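Local coordinates for protein ofchtiv-allosamidin (Ostrinia furnacalis, PDB 6JMB) that probably hydrolyses chitin as a group IV insect chitinase of glycosyl hydrolase family 18, and here holds the inhibitor allosamidin, at residues Y10-T15 and L36-I41; F23-I28 and K64-L69; E46-A51 and I106-A111; G158-V163 and Y184-G189. One frame throughout, in Å; residues are numbered along the deposited sequence.

Contact 1 of 4, residues Y10-T15 and L36-I41; sequences YGTWAT and LVYAFI. With NAA (2-acetamido-2-deoxy-beta-D-allopyranose), chain B; AMI (allosamizoline), chain C; NAA (2-acetamido-2-deoxy-beta-D-allopyranose), chain D.
T12 drops its methyl CG2 over the centre of the Y38 ring, 3.4 Å from the ring centroid and 6° off the normal, a nearly ideal CH-pi contact. Its neighbour W13 is packed from both faces: the carbonyl carbon of G11 lies over one, offset toward the rim, while N2 of the chain B sugar stands 4.0 Å above the centre of the other. F40 comes to the edge of the indole, its CD2 3.9 Å from W13 CZ3. The methyl of A39 lies over the centre of one face of the F40 ring, and the peptide joining A39 to F40 is cis, a feature also known from other family 18 chitinases. F40 CE2 approaches allosamizoline O3 at 3.6 Å.

Between the Y38 ring and those of W13 and F40, strands 5-11 and 35-43 of the TIM barrel run parallel. Y10 N bonds V37 O at 2.9 Å, and Y10 O accepts A39 N. Where strand 5-11 gives way to a 3-10 turn, A39 O takes two donors, T12 N at 3.1 Å and T12 OG1 at 2.8 Å. The threonine hydroxyl gets there by sitting between its own N and carbonyl carbon (chi1 57°). This double grip ties the turn to the neighbouring strand just before W13, and so is likely to help fix the indole as an aromatic platform for the sugars.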
# COMPACT_ATOMS: atom_id res chain seq x y z
N TYR A 10 7.01 -3.33 3.96
CA TYR A 10 8.36 -3.49 3.42
C TYR A 10 8.30 -4.48 2.27
O TYR A 10 8.00 -5.67 2.47
CB TYR A 10 9.30 -3.97 4.52
CG TYR A 10 10.71 -4.31 4.08
CD1 TYR A 10 11.33 -3.62 3.03
CD2 TYR A 10 11.42 -5.32 4.70
CE1 TYR A 10 12.63 -3.94 2.63
CE2 TYR A 10 12.71 -5.63 4.32
CZ TYR A 10 13.31 -4.94 3.29
OH TYR A 10 14.59 -5.28 2.92
N GLY A 11 8.58 -3.99 1.06
CA GLY A 11 8.74 -4.86 -0.10
C GLY A 11 10.10 -5.53 -0.04
O GLY A 11 11.11 -4.94 -0.43
N THR A 12 10.13 -6.77 0.47
CA THR A 12 11.38 -7.39 0.90
C THR A 12 12.34 -7.67 -0.24
O THR A 12 13.54 -7.85 0.01
CB THR A 12 11.09 -8.66 1.71
OG1 THR A 12 10.30 -9.56 0.92
CG2 THR A 12 10.33 -8.31 3.00
N TRP A 13 11.86 -7.72 -1.49
CA TRP A 13 12.73 -7.91 -2.64
C TRP A 13 13.65 -6.72 -2.88
O TRP A 13 14.55 -6.81 -3.73
CB TRP A 13 11.88 -8.20 -3.89
CG TRP A 13 10.80 -7.19 -4.11
CD1 TRP A 13 10.88 -6.06 -4.85
CD2 TRP A 13 9.47 -7.22 -3.57
NE1 TRP A 13 9.69 -5.37 -4.81
CE2 TRP A 13 8.81 -6.07 -4.02
CE3 TRP A 13 8.78 -8.11 -2.74
CZ2 TRP A 13 7.49 -5.78 -3.68
CZ3 TRP A 13 7.47 -7.82 -2.40
CH2 TRP A 13 6.84 -6.67 -2.87
N ALA A 14 13.46 -5.61 -2.16
CA ALA A 14 14.36 -4.47 -2.31
C ALA A 14 15.78 -4.77 -1.86
O ALA A 14 16.69 -3.99 -2.16
CB ALA A 14 13.80 -3.26 -1.54
N THR A 15 15.99 -5.88 -1.16
CA THR A 15 17.34 -6.26 -0.78
C THR A 15 18.20 -6.57 -2.00
O THR A 15 19.43 -6.50 -1.90
CB THR A 15 17.30 -7.46 0.18
OG1 THR A 15 18.62 -7.73 0.66
CG2 THR A 15 16.76 -8.70 -0.53
N LEU A 36 4.89 -3.04 11.38
CA LEU A 36 5.77 -3.26 10.24
C LEU A 36 5.37 -4.58 9.59
O LEU A 36 5.20 -5.59 10.29
CB LEU A 36 7.24 -3.29 10.67
CG LEU A 36 7.96 -1.95 10.45
CD1 LEU A 36 9.15 -1.78 11.38
CD2 LEU A 36 8.41 -1.86 8.99
N VAL A 37 5.18 -4.57 8.27
CA VAL A 37 4.57 -5.69 7.57
C VAL A 37 5.54 -6.23 6.52
O VAL A 37 5.99 -5.49 5.64
CB VAL A 37 3.22 -5.30 6.93
CG1 VAL A 37 2.52 -6.54 6.41
CG2 VAL A 37 2.34 -4.57 7.94
N TYR A 38 5.83 -7.54 6.61
CA TYR A 38 6.74 -8.22 5.69
C TYR A 38 5.97 -8.66 4.45
O TYR A 38 5.12 -9.55 4.53
CB TYR A 38 7.32 -9.44 6.41
CG TYR A 38 8.49 -10.13 5.74
CD1 TYR A 38 8.32 -10.96 4.63
CD2 TYR A 38 9.76 -10.00 6.27
CE1 TYR A 38 9.40 -11.60 4.04
CE2 TYR A 38 10.85 -10.64 5.69
CZ TYR A 38 10.66 -11.43 4.58
OH TYR A 38 11.76 -12.06 4.02
N ALA A 39 6.26 -8.05 3.31
CA ALA A 39 5.59 -8.40 2.06
C ALA A 39 6.57 -9.16 1.17
O ALA A 39 7.69 -8.68 0.97
CB ALA A 39 5.14 -7.13 1.34
N PHE A 40 6.19 -10.32 0.64
CA PHE A 40 4.93 -11.04 0.82
C PHE A 40 5.23 -12.52 0.99
O PHE A 40 6.24 -13.02 0.46
CB PHE A 40 4.06 -10.95 -0.45
CG PHE A 40 3.40 -9.62 -0.66
CD1 PHE A 40 2.36 -9.23 0.15
CD2 PHE A 40 3.80 -8.80 -1.70
CE1 PHE A 40 1.73 -8.01 -0.06
CE2 PHE A 40 3.18 -7.58 -1.92
CZ PHE A 40 2.14 -7.18 -1.09
N ILE A 41 4.34 -13.23 1.67
CA ILE A 41 4.24 -14.67 1.52
C ILE A 41 3.08 -14.98 0.58
O ILE A 41 2.31 -14.10 0.19
CB ILE A 41 4.08 -15.40 2.88
CG1 ILE A 41 2.77 -14.99 3.57
CG2 ILE A 41 5.29 -15.16 3.76
CD1 ILE A 41 2.44 -15.85 4.80
C1 NAA B . 7.42 -6.66 -8.20
C2 NAA B . 8.11 -8.00 -8.43
C3 NAA B . 9.49 -7.82 -8.99
C4 NAA B . 9.52 -6.98 -10.22
C5 NAA B . 8.80 -5.65 -9.96
C6 NAA B . 8.59 -4.86 -11.20
C7 NAA B . 7.25 -9.73 -6.70
C8 NAA B . 7.38 -10.40 -5.32
N2 NAA B . 8.22 -8.66 -7.10
O3 NAA B . 10.25 -7.09 -8.00
O4 NAA B . 10.89 -6.69 -10.51
O5 NAA B . 7.43 -5.86 -9.45
O6 NAA B . 7.43 -4.05 -10.93
O7 NAA B . 6.38 -10.07 -7.47
C1 AMI C . -0.03 -2.58 -3.29
C2 AMI C . -0.05 -4.16 -3.30
C3 AMI C . 1.27 -4.53 -3.76
C4 AMI C . 1.70 -3.36 -4.73
C5 AMI C . 1.33 -2.20 -3.94
C6 AMI C . 1.23 -0.87 -4.79
C7 AMI C . -0.25 -3.39 -1.24
C8 AMI C . -0.73 -4.67 0.91
C9 AMI C . -0.40 -2.13 0.98
N2 AMI C . -0.30 -4.52 -2.07
N7 AMI C . -0.46 -3.40 0.21
O3 AMI C . 1.26 -5.82 -4.38
O4 AMI C . 3.10 -3.27 -4.99
O6 AMI C . 0.35 -1.10 -5.87
O7 AMI C . -0.00 -2.22 -1.89
C1 NAA D . 3.53 -4.10 -6.03
C2 NAA D . 4.87 -3.59 -6.55
C3 NAA D . 5.48 -4.51 -7.53
C4 NAA D . 5.62 -5.91 -6.95
C5 NAA D . 4.26 -6.39 -6.47
C6 NAA D . 4.31 -7.74 -5.82
C7 NAA D . 5.10 -1.04 -6.51
C8 NAA D . 4.73 0.31 -7.12
N2 NAA D . 4.54 -2.26 -7.15
O3 NAA D . 4.63 -4.53 -8.72
O4 NAA D . 6.11 -6.86 -7.91
O5 NAA D . 3.76 -5.45 -5.47
O6 NAA D . 2.99 -8.11 -5.50
O7 NAA D . 5.81 -1.13 -5.58

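Contact 2 of 4, residues F23-I28 and K64-L69; sequences FDVDDI and KQFTSL
V25 is the main bump of this interface: its two methyls project from a short 3-10 turn onto the flank of helix 62-67. With CG1 anti to its backbone N (chi1 168°), that methyl presses on the helix backbone, 3.6 Å from Q65 O and 3.8 Å from F66 CA, in the hollow between the side chains of Q65 and L69. The other branch, CG2, meets F66 near the plane of its ring, at the edge, and lies 4.2 Å from F66 CB.

I28, just after the turn, fills the next hollow. Its chain is extended (chi2 173°), which carries CD1 between F66 and L69, 3.8 Å from F66 CE1 and 3.9 Å from L69 CD1; CG2 rests on the same leucine methyl. V25 crosses F66, and I28 crosses both F66 and L69, at about a right angle. The contact lies on the outside of the barrel, where F66 reaches inward to Y10 and L36 and meets the ring of Y38 edge-to-face.

The polar bonds near the interface stay within each segment or run to other parts of the chain. D27 OD2 accepts D24 N at 2.8 Å through its anti lone pair, and K64 O takes S68 N and S68 OG from opposite faces of its plane. What passes between the segments is therefore apolar packing, and the match of V25 and I28 to the helix surface probably sets how they sit together.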
# COMPACT_ATOMS: atom_id res chain seq x y z
N PHE A 23 17.90 -1.93 -0.01
CA PHE A 23 17.22 -1.67 1.26
C PHE A 23 16.97 -3.01 1.93
O PHE A 23 16.16 -3.81 1.44
CB PHE A 23 15.91 -0.90 1.03
CG PHE A 23 15.27 -0.39 2.29
CD1 PHE A 23 14.59 -1.26 3.14
CD2 PHE A 23 15.32 0.95 2.62
CE1 PHE A 23 13.98 -0.79 4.29
CE2 PHE A 23 14.71 1.43 3.77
CZ PHE A 23 14.04 0.56 4.61
N ASP A 24 17.67 -3.25 3.03
CA ASP A 24 17.61 -4.49 3.79
C ASP A 24 16.82 -4.27 5.07
O ASP A 24 16.45 -3.14 5.41
CB ASP A 24 19.03 -4.95 4.16
CG ASP A 24 19.94 -5.12 2.96
OD1 ASP A 24 19.46 -5.50 1.89
OD2 ASP A 24 21.16 -4.87 3.11
N VAL A 25 16.60 -5.36 5.81
CA VAL A 25 15.93 -5.24 7.10
C VAL A 25 16.62 -4.22 7.99
O VAL A 25 15.97 -3.42 8.67
CB VAL A 25 15.81 -6.62 7.79
CG1 VAL A 25 15.38 -6.44 9.25
CG2 VAL A 25 14.81 -7.50 7.06
N ASP A 26 17.96 -4.21 7.99
CA ASP A 26 18.65 -3.30 8.90
C ASP A 26 18.64 -1.85 8.43
O ASP A 26 19.22 -0.99 9.12
CB ASP A 26 20.06 -3.80 9.24
CG ASP A 26 21.01 -3.78 8.06
OD1 ASP A 26 20.64 -3.33 6.96
OD2 ASP A 26 22.16 -4.23 8.25
N ASP A 27 18.00 -1.55 7.30
CA ASP A 27 17.74 -0.17 6.90
C ASP A 27 16.45 0.37 7.50
O ASP A 27 16.21 1.58 7.41
CB ASP A 27 17.67 -0.08 5.37
CG ASP A 27 19.03 -0.16 4.73
OD1 ASP A 27 19.86 0.75 4.99
OD2 ASP A 27 19.30 -1.12 3.99
N ILE A 28 15.64 -0.48 8.11
CA ILE A 28 14.38 -0.06 8.70
C ILE A 28 14.65 0.63 10.03
O ILE A 28 15.42 0.14 10.86
CB ILE A 28 13.46 -1.28 8.92
CG1 ILE A 28 13.10 -1.92 7.58
CG2 ILE A 28 12.21 -0.87 9.70
CD1 ILE A 28 12.35 -3.22 7.71
N LYS A 64 13.15 -13.81 10.40
CA LYS A 64 13.54 -13.64 11.80
C LYS A 64 14.30 -12.34 12.03
O LYS A 64 14.13 -11.71 13.08
CB LYS A 64 14.36 -14.85 12.25
CG LYS A 64 14.73 -14.84 13.72
CD LYS A 64 13.50 -14.95 14.61
CE LYS A 64 13.89 -15.22 16.05
NZ LYS A 64 12.80 -14.91 17.00
N GLN A 65 15.11 -11.90 11.06
CA GLN A 65 15.76 -10.60 11.21
C GLN A 65 14.71 -9.50 11.30
O GLN A 65 14.84 -8.57 12.11
CB GLN A 65 16.69 -10.34 10.04
CG GLN A 65 17.96 -11.16 10.05
CD GLN A 65 18.85 -10.84 8.87
OE1 GLN A 65 19.31 -11.74 8.16
NE2 GLN A 65 19.09 -9.56 8.64
N PHE A 66 13.66 -9.61 10.49
CA PHE A 66 12.58 -8.63 10.49
C PHE A 66 11.86 -8.59 11.82
O PHE A 66 11.67 -7.52 12.41
CB PHE A 66 11.63 -8.97 9.34
CG PHE A 66 10.51 -7.97 9.13
CD1 PHE A 66 10.71 -6.84 8.35
CD2 PHE A 66 9.26 -8.19 9.69
CE1 PHE A 66 9.67 -5.94 8.13
CE2 PHE A 66 8.23 -7.29 9.48
CZ PHE A 66 8.43 -6.17 8.70
N THR A 67 11.44 -9.76 12.33
CA THR A 67 10.73 -9.75 13.61
C THR A 67 11.64 -9.38 14.76
O THR A 67 11.16 -8.87 15.78
CB THR A 67 10.00 -11.08 13.87
OG1 THR A 67 10.96 -12.14 13.94
CG2 THR A 67 9.00 -11.37 12.75
N SER A 68 12.95 -9.58 14.61
CA SER A 68 13.90 -9.18 15.64
C SER A 68 14.03 -7.67 15.78
O SER A 68 14.70 -7.21 16.71
CB SER A 68 15.27 -9.80 15.37
OG SER A 68 15.22 -11.20 15.60
N LEU A 69 13.42 -6.89 14.88
CA LEU A 69 13.34 -5.45 15.11
C LEU A 69 12.65 -5.12 16.43
O LEU A 69 12.85 -4.03 16.97
CB LEU A 69 12.62 -4.77 13.95
CG LEU A 69 13.36 -4.77 12.61
CD1 LEU A 69 12.41 -4.39 11.47
CD2 LEU A 69 14.57 -3.83 12.65

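Contact 3 of 4, residues E46-A51 and I106-A111; sequences EGTALA and IQTSLA
A49, the first residue of the short strand 49-51, packs by its methyl on helix 99-116, one of the helices that surround the TIM barrel of this family. The strand pairs antiparallel with barrel strand 35-43, so the contact joins a short strand paired beside a barrel strand to the outer helical layer.

The tight part is small. A49 CB lies 3.5 Å from T108 OG1 and 3.7 Å from S109 N, with S109 CB a little farther at 4.1 Å, and M112 touches the same alanine from the next turn of the helix. G47, whose positive phi of 93° favours glycine, brings the chain round so that its carbonyl O passes 3.4 Å from T108 OG1.

Toward solvent the fit slackens. T48 CB points away from the helix segment, and T48 CG2 comes no nearer than 4.4 Å to CG2 of T108. Its hydroxyl is held instead by N104 ND2, which also bonds E46 O and so fastens the turn one helical turn earlier.

A valine in place of T108 would probably leave the A49 N-H without its acceptor and loosen the start of the strand on the helix. T108 OG1, placed between its own N and carbonyl carbon (chi1 57°), bonds N104 O within the helix and accepts the N-H of A49 at 2.9 Å in an almost straight line, 176°.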
# COMPACT_ATOMS: atom_id res chain seq x y z
N GLU A 46 -4.51 -25.13 -2.48
CA GLU A 46 -4.94 -25.98 -1.38
C GLU A 46 -4.77 -25.31 -0.02
O GLU A 46 -5.01 -25.94 1.01
CB GLU A 46 -4.18 -27.31 -1.42
CG GLU A 46 -4.38 -28.12 -2.72
CD GLU A 46 -3.66 -27.54 -3.94
OE1 GLU A 46 -2.55 -26.98 -3.79
OE2 GLU A 46 -4.21 -27.63 -5.06
N GLY A 47 -4.35 -24.04 -0.01
CA GLY A 47 -4.26 -23.28 1.22
C GLY A 47 -2.93 -23.30 1.93
O GLY A 47 -2.81 -22.68 2.99
N THR A 48 -1.92 -23.99 1.42
CA THR A 48 -0.65 -24.04 2.13
C THR A 48 0.06 -22.70 2.02
O THR A 48 0.38 -22.24 0.92
CB THR A 48 0.22 -25.16 1.58
OG1 THR A 48 -0.44 -26.41 1.79
CG2 THR A 48 1.57 -25.18 2.30
N ALA A 49 0.27 -22.05 3.17
CA ALA A 49 1.06 -20.83 3.22
C ALA A 49 2.51 -21.15 2.90
O ALA A 49 3.04 -22.18 3.32
CB ALA A 49 0.96 -20.20 4.60
N LEU A 50 3.16 -20.27 2.14
CA LEU A 50 4.51 -20.61 1.72
C LEU A 50 5.36 -19.37 1.53
O LEU A 50 4.85 -18.27 1.26
CB LEU A 50 4.49 -21.48 0.46
CG LEU A 50 3.58 -21.02 -0.68
CD1 LEU A 50 4.32 -20.07 -1.60
CD2 LEU A 50 3.07 -22.22 -1.44
N ALA A 51 6.66 -19.55 1.70
CA ALA A 51 7.62 -18.49 1.44
C ALA A 51 7.79 -18.33 -0.07
O ALA A 51 7.97 -19.32 -0.79
CB ALA A 51 8.97 -18.83 2.08
N ILE A 106 -5.23 -21.53 7.64
CA ILE A 106 -5.15 -21.03 9.01
C ILE A 106 -4.00 -21.70 9.75
O ILE A 106 -3.19 -21.04 10.41
CB ILE A 106 -6.50 -21.22 9.73
CG1 ILE A 106 -7.56 -20.33 9.08
CG2 ILE A 106 -6.35 -20.92 11.21
CD1 ILE A 106 -8.98 -20.72 9.44
N GLN A 107 -3.88 -23.03 9.62
CA GLN A 107 -2.85 -23.75 10.36
C GLN A 107 -1.45 -23.47 9.82
O GLN A 107 -0.50 -23.31 10.60
CB GLN A 107 -3.15 -25.25 10.38
CG GLN A 107 -4.41 -25.60 11.17
CD GLN A 107 -4.40 -25.04 12.59
OE1 GLN A 107 -5.36 -24.41 13.03
NE2 GLN A 107 -3.30 -25.26 13.30
N THR A 108 -1.27 -23.44 8.49
CA THR A 108 0.07 -23.23 7.95
C THR A 108 0.52 -21.78 8.11
O THR A 108 1.71 -21.52 8.36
CB THR A 108 0.18 -23.69 6.50
OG1 THR A 108 -0.79 -23.00 5.69
CG2 THR A 108 -0.02 -25.19 6.39
N SER A 109 -0.39 -20.82 7.95
CA SER A 109 -0.01 -19.43 8.21
C SER A 109 0.31 -19.22 9.69
O SER A 109 1.28 -18.53 10.03
CB SER A 109 -1.08 -18.46 7.72
OG SER A 109 -2.26 -18.53 8.50
N LEU A 110 -0.48 -19.83 10.58
CA LEU A 110 -0.18 -19.73 12.00
C LEU A 110 1.19 -20.32 12.32
O LEU A 110 1.94 -19.76 13.13
CB LEU A 110 -1.26 -20.45 12.81
CG LEU A 110 -1.05 -20.57 14.32
CD1 LEU A 110 -1.08 -19.20 14.96
CD2 LEU A 110 -2.12 -21.47 14.92
N ALA A 111 1.54 -21.45 11.69
CA ALA A 111 2.85 -22.05 11.92
C ALA A 111 3.98 -21.10 11.55
O ALA A 111 4.96 -20.97 12.29
CB ALA A 111 2.96 -23.37 11.16

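Contact 4 of 4, residues G158-V163 and Y184-G189; sequences GLLLTV and YVDYIG
D186 and L161 grip each other twice. D186 N gives a 2.8 Å bond to L161 O, and D186 OD2 accepts L161 N at 2.9 Å, met nearly head-on, so the carboxylate appears to stand in for a backbone carbonyl at the start of the pairing. The same oxygen forms a salt bridge with R151. Farther on, G189 N bonds V163 O at 2.8 Å, continuing the parallel pairing of barrel strands 160-165 and 187-190.

T162 and Y187 lie side by side, pointing the same way. T162 CG2 sits over one face of the phenol, 3.5 Å from the ring centroid and 17° off the normal. One water joins their polar ends, donating to T162 OG1 and lying 2.7 Å from Y187 OH; T162 OG1 also bonds D122, part of the DxxDxDxE signature of family 18. An alanine in place of Y187 would probably leave T162 CG2 without the ring it packs on and the water without its tie to the phenol.

On the opposite face of the sheet, V163 CG1 meets V185 CG1, and V163 CG2 lies 3.9 Å from I188 CG1, under V181 of helix 178-184. At the strand start, L160 CD2 packs closely on the carboxylate, 3.4 Å from D186 CG. Shared between a backbone N-H and an arginine, the D186 charge is probably well stabilised despite this apolar neighbour.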
# COMPACT_ATOMS: atom_id res chain seq x y z
N GLY A 158 -3.60 -14.41 20.78
CA GLY A 158 -3.43 -12.97 20.86
C GLY A 158 -2.84 -12.33 19.62
O GLY A 158 -2.23 -11.26 19.71
N LEU A 159 -3.02 -12.95 18.46
CA LEU A 159 -2.42 -12.47 17.22
C LEU A 159 -3.33 -11.47 16.52
O LEU A 159 -4.55 -11.50 16.65
CB LEU A 159 -2.16 -13.66 16.29
CG LEU A 159 -1.07 -14.61 16.79
CD1 LEU A 159 -1.09 -15.88 15.97
CD2 LEU A 159 0.30 -13.94 16.72
N LEU A 160 -2.70 -10.57 15.76
CA LEU A 160 -3.42 -9.58 14.98
C LEU A 160 -3.85 -10.16 13.64
O LEU A 160 -3.20 -11.04 13.08
CB LEU A 160 -2.52 -8.37 14.72
CG LEU A 160 -2.09 -7.57 15.95
CD1 LEU A 160 -1.02 -6.55 15.57
CD2 LEU A 160 -3.29 -6.88 16.56
N LEU A 161 -4.97 -9.64 13.13
CA LEU A 161 -5.46 -9.97 11.79
C LEU A 161 -5.86 -8.67 11.12
O LEU A 161 -6.74 -7.96 11.62
CB LEU A 161 -6.66 -10.91 11.86
CG LEU A 161 -7.29 -11.25 10.50
CD1 LEU A 161 -6.31 -12.02 9.62
CD2 LEU A 161 -8.58 -12.04 10.68
N THR A 162 -5.22 -8.35 10.00
CA THR A 162 -5.52 -7.13 9.26
C THR A 162 -5.73 -7.48 7.79
O THR A 162 -5.43 -8.59 7.35
CB THR A 162 -4.39 -6.10 9.39
OG1 THR A 162 -3.20 -6.60 8.76
CG2 THR A 162 -4.09 -5.83 10.86
N VAL A 163 -6.27 -6.52 7.04
CA VAL A 163 -6.42 -6.66 5.60
C VAL A 163 -5.93 -5.39 4.91
O VAL A 163 -5.88 -4.32 5.51
CB VAL A 163 -7.87 -6.97 5.16
CG1 VAL A 163 -8.31 -8.35 5.67
CG2 VAL A 163 -8.82 -5.86 5.63
N TYR A 184 -14.04 -8.57 11.88
CA TYR A 184 -13.08 -9.59 12.29
C TYR A 184 -11.65 -9.09 12.33
O TYR A 184 -10.78 -9.82 12.83
CB TYR A 184 -13.15 -10.77 11.32
CG TYR A 184 -14.50 -11.41 11.33
CD1 TYR A 184 -15.00 -11.95 12.50
CD2 TYR A 184 -15.29 -11.44 10.20
CE1 TYR A 184 -16.23 -12.53 12.54
CE2 TYR A 184 -16.54 -12.02 10.22
CZ TYR A 184 -17.00 -12.56 11.40
OH TYR A 184 -18.24 -13.15 11.46
N VAL A 185 -11.37 -7.90 11.82
CA VAL A 185 -10.00 -7.44 11.69
C VAL A 185 -9.70 -6.39 12.75
O VAL A 185 -10.59 -5.70 13.25
CB VAL A 185 -9.69 -6.90 10.27
CG1 VAL A 185 -9.93 -8.00 9.23
CG2 VAL A 185 -10.54 -5.66 9.96
N ASP A 186 -8.41 -6.28 13.08
CA ASP A 186 -7.96 -5.20 13.94
C ASP A 186 -8.05 -3.85 13.23
O ASP A 186 -8.40 -2.84 13.85
CB ASP A 186 -6.55 -5.49 14.43
CG ASP A 186 -6.52 -6.65 15.39
OD1 ASP A 186 -6.85 -6.44 16.58
OD2 ASP A 186 -6.21 -7.78 14.97
N TYR A 187 -7.75 -3.83 11.94
CA TYR A 187 -7.95 -2.63 11.13
C TYR A 187 -7.94 -3.01 9.66
O TYR A 187 -7.50 -4.11 9.29
CB TYR A 187 -6.92 -1.53 11.41
CG TYR A 187 -5.48 -1.94 11.24
CD1 TYR A 187 -4.91 -2.05 9.97
CD2 TYR A 187 -4.68 -2.23 12.34
CE1 TYR A 187 -3.59 -2.42 9.81
CE2 TYR A 187 -3.36 -2.61 12.19
CZ TYR A 187 -2.82 -2.71 10.92
OH TYR A 187 -1.51 -3.10 10.77
N ILE A 188 -8.43 -2.09 8.85
CA ILE A 188 -8.47 -2.20 7.40
C ILE A 188 -7.51 -1.17 6.82
O ILE A 188 -7.67 0.04 7.04
CB ILE A 188 -9.89 -1.97 6.87
CG1 ILE A 188 -10.84 -3.06 7.35
CG2 ILE A 188 -9.89 -1.91 5.36
CD1 ILE A 188 -12.27 -2.86 6.90
N GLY A 189 -6.51 -1.64 6.08
CA GLY A 189 -5.62 -0.74 5.37
C GLY A 189 -6.18 -0.45 3.99
O GLY A 189 -6.12 -1.31 3.11
O HOH W 1 -1.35 -4.46 8.40

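In the fold
Contact 1 lines part of the inhibitor pocket (W13, F40); the others supply no pocket residue. Contact 2, its centre 10 Å from that of contact 1, is fastened to it by probable hydrogen bonds from Y10 OH to F23 O (2.6 Å) and T15 OG1 to D24 OD1 (2.7 Å); the F66 side chain is about 12 Å from allosamizoline. Contact 3 meets contact 1 where I41 CB packs on L50 O at 3.4 Å, and contact 4 where L110 CD1 touches L159 CD1 at 3.5 Å. Contacts 1 and 4 involve different strands of the barrel, with centres 18 Å apart and nearest atoms about 5 Å apart; in contact 4, G189 lies about 7 Å from allosamizoline.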